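Local coordinates for protein dTDP-4-dehydrorhamnose 3,5-epimerase (Elizabethkingia anophelis NUHP1, PDB 6C46) that probably catalyses the epimerisation at the 3' and 5' positions of a dTDP-4-keto-6-deoxyhexose on the way to dTDP-L-rhamnose, as a calcium-binding homodimer of the cupin class, at residues Q55-K60 with F138-D143; V82-G87 with E134-S139. All coordinates share one frame; numbering follows the deposited sequence.

Contact 1: residues Q55-K60 with F138-D143; sequences QDNISK and FSYKCD
Main-chain hydrogen bonds pair Q55-S59 with F138-C142 as neighbouring antiparallel strands. S59 and F138 exchange two, F138 N reaching S59 O at 2.7 Å nearly along the C=O axis; N57 and Y140 exchange another two. At Q55 the pairing slackens: C142 N holds Q55 O at 2.9 Å, whereas the return bond from Q55 N to C142 O is weak.

The aromatic contact lies on the face carrying Q55, N57 and S59. Y140 takes the crowded first torsion (chi1 56°), which lays its ring over N57, and N57 CB sits 3.6 Å from the ring centroid in a CH-pi contact, offset toward the rim. The amide of N57 is tilted 34° from the ring and bonded to its own strand, ND2 to Q55 OE1 at 2.8 Å; the N-H points straight at OE1 but from above the plane of the Q55 amide. Y140 is the predicted proton donor; N57 CB covers part of one ring face.

On the other face, the side chains of D56 and K141 run alongside each other, with K141 CE 3.0 Å from D56 OD1. D56 salt-bridges to K141 of the second subunit, and K141 to D56 of that subunit. A water spans N57 O and S139 OG.

Strand 80-86 flanks 135-142 on its far side, while 55-60 pairs with a strand of the second subunit, carrying the sheet across the dimer interface.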
loop_
_atom_site.group_PDB
_atom_site.type_symbol
_atom_site.label_atom_id
_atom_site.label_comp_id
_atom_site.label_asym_id
_atom_site.label_seq_id
_atom_site.Cartn_x
_atom_site.Cartn_y
_atom_site.Cartn_z
ATOM N N GLN A 55 6.980 -6.381 2.722
ATOM C CA GLN A 55 6.268 -6.118 3.953
ATOM C C GLN A 55 5.683 -4.718 3.852
ATOM O O GLN A 55 6.331 -3.810 3.325
ATOM C CB GLN A 55 7.203 -6.198 5.154
ATOM C CG GLN A 55 6.533 -5.806 6.426
ATOM C CD GLN A 55 7.512 -5.549 7.535
ATOM O OE1 GLN A 55 8.272 -4.579 7.489
ATOM N NE2 GLN A 55 7.501 -6.406 8.545
ATOM N N ASP A 56 4.460 -4.551 4.334
ATOM C CA ASP A 56 3.796 -3.250 4.390
ATOM C C ASP A 56 3.370 -2.991 5.823
ATOM O O ASP A 56 2.755 -3.863 6.445
ATOM C CB ASP A 56 2.557 -3.207 3.483
ATOM C CG ASP A 56 2.868 -3.570 2.044
ATOM O OD1 ASP A 56 4.064 -3.645 1.690
ATOM O OD2 ASP A 56 1.918 -3.791 1.265
ATOM N N ASN A 57 3.660 -1.785 6.329
ATOM C CA ASN A 57 3.372 -1.421 7.710
ATOM C C ASN A 57 2.588 -0.119 7.727
ATOM O O ASN A 57 2.792 0.754 6.878
ATOM C CB ASN A 57 4.667 -1.237 8.517
ATOM C CG ASN A 57 5.614 -2.411 8.360
ATOM O OD1 ASN A 57 5.425 -3.434 8.990
ATOM N ND2 ASN A 57 6.645 -2.258 7.515
ATOM N N ILE A 58 1.714 0.016 8.714
ATOM C CA ILE A 58 0.873 1.196 8.870
ATOM C C ILE A 58 0.989 1.694 10.302
ATOM O O ILE A 58 0.924 0.903 11.251
ATOM C CB ILE A 58 -0.605 0.886 8.544
ATOM C CG1 ILE A 58 -0.759 0.414 7.090
ATOM C CG2 ILE A 58 -1.477 2.112 8.791
ATOM C CD1 ILE A 58 -0.533 1.546 6.059
ATOM N N SER A 59 1.092 3.012 10.469
ATOM C CA SER A 59 0.941 3.571 11.805
ATOM C C SER A 59 0.110 4.842 11.736
ATOM O O SER A 59 0.105 5.541 10.722
ATOM C CB SER A 59 2.306 3.848 12.449
ATOM O OG SER A 59 2.972 4.855 11.742
ATOM N N LYS A 60 -0.613 5.109 12.817
ATOM C CA LYS A 60 -1.352 6.348 13.014
ATOM C C LYS A 60 -0.843 6.964 14.303
ATOM O O LYS A 60 -0.750 6.264 15.318
ATOM C CB LYS A 60 -2.852 6.097 13.111
ATOM C CG LYS A 60 -3.678 7.351 13.489
ATOM C CD LYS A 60 -5.166 7.166 13.185
ATOM C CE LYS A 60 -5.992 8.320 13.720
ATOM N NZ LYS A 60 -7.446 8.130 13.450
ATOM N N PHE A 138 0.620 6.818 8.417
ATOM C CA PHE A 138 1.904 6.713 7.738
ATOM C C PHE A 138 2.032 5.299 7.199
ATOM O O PHE A 138 1.760 4.341 7.922
ATOM C CB PHE A 138 3.051 7.017 8.719
ATOM C CG PHE A 138 4.433 7.033 8.086
ATOM C CD1 PHE A 138 4.851 8.128 7.324
ATOM C CD2 PHE A 138 5.343 5.999 8.329
ATOM C CE1 PHE A 138 6.143 8.171 6.780
ATOM C CE2 PHE A 138 6.651 6.042 7.777
ATOM C CZ PHE A 138 7.030 7.141 6.994
ATOM N N SER A 139 2.442 5.164 5.948
ATOM C CA SER A 139 2.585 3.858 5.311
ATOM C C SER A 139 4.046 3.652 4.941
ATOM O O SER A 139 4.667 4.535 4.337
ATOM C CB SER A 139 1.698 3.773 4.064
ATOM O OG SER A 139 2.197 2.828 3.134
ATOM N N TYR A 140 4.613 2.509 5.309
ATOM C CA TYR A 140 5.954 2.223 4.816
ATOM C C TYR A 140 6.050 0.772 4.378
ATOM O O TYR A 140 5.660 -0.136 5.115
ATOM C CB TYR A 140 7.048 2.581 5.833
ATOM C CG TYR A 140 7.015 1.988 7.218
ATOM C CD1 TYR A 140 7.969 1.043 7.599
ATOM C CD2 TYR A 140 6.095 2.416 8.171
ATOM C CE1 TYR A 140 7.985 0.509 8.865
ATOM C CE2 TYR A 140 6.099 1.890 9.440
ATOM C CZ TYR A 140 7.049 0.934 9.785
ATOM O OH TYR A 140 7.063 0.403 11.050
ATOM N N LYS A 141 6.508 0.585 3.148
ATOM C CA LYS A 141 6.799 -0.719 2.570
ATOM C C LYS A 141 8.294 -0.950 2.684
ATOM O O LYS A 141 9.089 -0.039 2.416
ATOM C CB LYS A 141 6.383 -0.777 1.098
ATOM C CG LYS A 141 4.981 -0.209 0.792
ATOM C CD LYS A 141 4.514 -0.542 -0.640
ATOM C CE LYS A 141 4.271 -2.046 -0.855
ATOM N NZ LYS A 141 3.764 -2.434 -2.213
ATOM N N CYS A 142 8.680 -2.164 3.056
ATOM C CA CYS A 142 10.086 -2.488 3.259
ATOM C C CYS A 142 10.486 -3.585 2.303
ATOM O O CYS A 142 9.719 -4.528 2.093
ATOM C CB CYS A 142 10.357 -2.958 4.672
ATOM S SG CYS A 142 9.911 -1.730 5.916
ATOM N N ASP A 143 11.716 -3.496 1.785
ATOM C CA ASP A 143 12.238 -4.518 0.888
ATOM C C ASP A 143 13.015 -5.603 1.635
ATOM O O ASP A 143 13.727 -6.393 1.012
ATOM C CB ASP A 143 13.054 -3.858 -0.246
ATOM C CG ASP A 143 14.536 -3.648 0.089
ATOM O OD1 ASP A 143 14.953 -3.638 1.266
ATOM O OD2 ASP A 143 15.306 -3.458 -0.879
HETATM O O HOH W 1 2.039 -0.051 3.864
#

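Contact 2: residues V82-G87 with E134-S139; sequences VSCLEG and ETAVFS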
loop_
_atom_site.group_PDB
_atom_site.type_symbol
_atom_site.label_atom_id
_atom_site.label_comp_id
_atom_site.label_asym_id
_atom_site.label_seq_id
_atom_site.Cartn_x
_atom_site.Cartn_y
_atom_site.Cartn_z
ATOM N N VAL A 82 7.884 5.126 1.413
ATOM C CA VAL A 82 7.016 5.648 2.453
ATOM C C VAL A 82 6.080 6.696 1.876
ATOM O O VAL A 82 6.400 7.388 0.901
ATOM C CB VAL A 82 7.848 6.216 3.632
ATOM C CG1 VAL A 82 8.804 5.164 4.171
ATOM C CG2 VAL A 82 8.674 7.395 3.191
ATOM N N SER A 83 4.897 6.798 2.476
ATOM C CA SER A 83 3.938 7.815 2.069
ATOM C C SER A 83 2.985 8.057 3.221
ATOM O O SER A 83 2.985 7.342 4.221
ATOM C CB SER A 83 3.177 7.411 0.798
ATOM O OG SER A 83 2.472 6.181 0.988
ATOM N N CYS A 84 2.167 9.088 3.067
ATOM C CA CYS A 84 1.224 9.479 4.099
ATOM C C CYS A 84 -0.177 9.311 3.533
ATOM O O CYS A 84 -0.502 9.912 2.505
ATOM C CB CYS A 84 1.493 10.918 4.544
ATOM S SG CYS A 84 0.317 11.515 5.717
ATOM N N LEU A 85 -0.974 8.438 4.155
ATOM C CA LEU A 85 -2.321 8.148 3.685
ATOM C C LEU A 85 -3.377 9.084 4.250
ATOM O O LEU A 85 -4.491 9.139 3.712
ATOM C CB LEU A 85 -2.717 6.710 4.055
ATOM C CG LEU A 85 -1.710 5.649 3.601
ATOM C CD1 LEU A 85 -2.227 4.242 3.949
ATOM C CD2 LEU A 85 -1.440 5.779 2.120
ATOM N N GLU A 86 -3.103 9.751 5.363
ATOM C CA GLU A 86 -4.039 10.716 5.936
ATOM C C GLU A 86 -3.213 11.749 6.692
ATOM O O GLU A 86 -2.278 11.373 7.398
ATOM C CB GLU A 86 -5.052 10.034 6.877
ATOM C CG GLU A 86 -6.124 10.971 7.448
ATOM C CD GLU A 86 -6.969 10.340 8.561
ATOM O OE1 GLU A 86 -6.768 9.145 8.890
ATOM O OE2 GLU A 86 -7.837 11.053 9.115
ATOM N N GLY A 87 -3.541 13.023 6.541
ATOM C CA GLY A 87 -2.804 14.055 7.254
ATOM C C GLY A 87 -1.519 14.451 6.542
ATOM O O GLY A 87 -1.396 14.367 5.315
ATOM N N GLU A 134 -3.019 17.148 12.919
ATOM C CA GLU A 134 -3.598 16.712 14.188
ATOM C C GLU A 134 -3.333 15.226 14.423
ATOM O O GLU A 134 -2.923 14.820 15.516
ATOM C CB GLU A 134 -5.100 17.018 14.204
ATOM C CG GLU A 134 -5.757 16.881 15.559
ATOM C CD GLU A 134 -7.212 17.387 15.573
ATOM O OE1 GLU A 134 -7.665 17.953 14.551
ATOM O OE2 GLU A 134 -7.893 17.219 16.614
ATOM N N THR A 135 -3.540 14.403 13.398
ATOM C CA THR A 135 -3.111 13.008 13.373
ATOM C C THR A 135 -2.702 12.687 11.945
ATOM O O THR A 135 -3.065 13.400 11.007
ATOM C CB THR A 135 -4.210 12.012 13.799
ATOM O OG1 THR A 135 -5.252 12.014 12.814
ATOM C CG2 THR A 135 -4.817 12.375 15.142
ATOM N N ALA A 136 -1.943 11.604 11.780
ATOM C CA ALA A 136 -1.540 11.194 10.444
ATOM C C ALA A 136 -1.428 9.681 10.384
ATOM O O ALA A 136 -1.024 9.038 11.358
ATOM C CB ALA A 136 -0.203 11.807 10.025
ATOM N N VAL A 137 -1.773 9.117 9.226
ATOM C CA VAL A 137 -1.563 7.699 8.957
ATOM C C VAL A 137 -0.379 7.591 8.004
ATOM O O VAL A 137 -0.339 8.252 6.953
ATOM C CB VAL A 137 -2.829 7.012 8.408
ATOM C CG1 VAL A 137 -2.544 5.557 8.039
ATOM C CG2 VAL A 137 -3.912 7.004 9.487
ATOM N N PHE A 138 0.620 6.818 8.417
ATOM C CA PHE A 138 1.904 6.713 7.738
ATOM C C PHE A 138 2.032 5.299 7.199
ATOM O O PHE A 138 1.760 4.341 7.922
ATOM C CB PHE A 138 3.051 7.017 8.719
ATOM C CG PHE A 138 4.433 7.033 8.086
ATOM C CD1 PHE A 138 4.851 8.128 7.324
ATOM C CD2 PHE A 138 5.343 5.999 8.329
ATOM C CE1 PHE A 138 6.143 8.171 6.780
ATOM C CE2 PHE A 138 6.651 6.042 7.777
ATOM C CZ PHE A 138 7.030 7.141 6.994
ATOM N N SER A 139 2.442 5.164 5.948
ATOM C CA SER A 139 2.585 3.858 5.311
ATOM C C SER A 139 4.046 3.652 4.941
ATOM O O SER A 139 4.667 4.535 4.337
ATOM C CB SER A 139 1.698 3.773 4.064
ATOM O OG SER A 139 2.197 2.828 3.134
HETATM O O HOH W 2 4.445 3.569 0.932
HETATM O O HOH W 3 -5.641 13.717 9.416
#
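F138 and V82 cross obliquely, the tip of the ring meeting the base of the valine: F138 CZ lies 3.6 Å from V82 CB and somewhat farther from CG1. With CG anti to the backbone N (chi1 -176°), the ring leans toward strand 80-86, and CD1 comes 3.7 Å from S83 O. F129 stacks on the same ring.

On the opposite face, S139 CB rests against L85 CG at 3.9 Å, and a water joins the hydroxyls of S83 and S139. The backbones here are paired regularly, S139 N donating to S83 O at 2.8 Å in a nearly straight bond. Past C84 the register slips by one residue in a classic beta bulge, where the chain turns a corner between the two sheets of the cupin fold, so that L85 and E86 together stand across from the single residue V137. L85 N donates to V137 O, and V137 N to E86 O, each donor standing above the carbonyl plane.

V137 has a methyl for each of them. CG1 approaches L85 CB, whereas CG2 meets E86 OE1 at 3.6 Å in one of the two conformers of the glutamate, which crosses it obliquely on an extended chain. Beyond the bulge, G87 adopts a positive phi of 83°, a conformation suited to glycine, with its CA 3.8 Å from T135 O.

From the N terminus, strand 55-62 comes first, then 80-86, and last 135-142, which pairs with both. Contact 1 joins the first to the last and closes a loop of 77 residues; contact 2 closes one of 46 that falls wholly within it, so the two nest without crossing. Strand 135-142 thus lies between the other two in the six-stranded sheet, and the contacts share F138 and S139. They also touch directly: Y140 CB packs on V82 CG1 at 3.5 Å, and I58 CG2 on V137 CG1. Together they tie the dimer-facing edge of the sheet to its interior and to the corner leading into strand 88-95 of the second sheet.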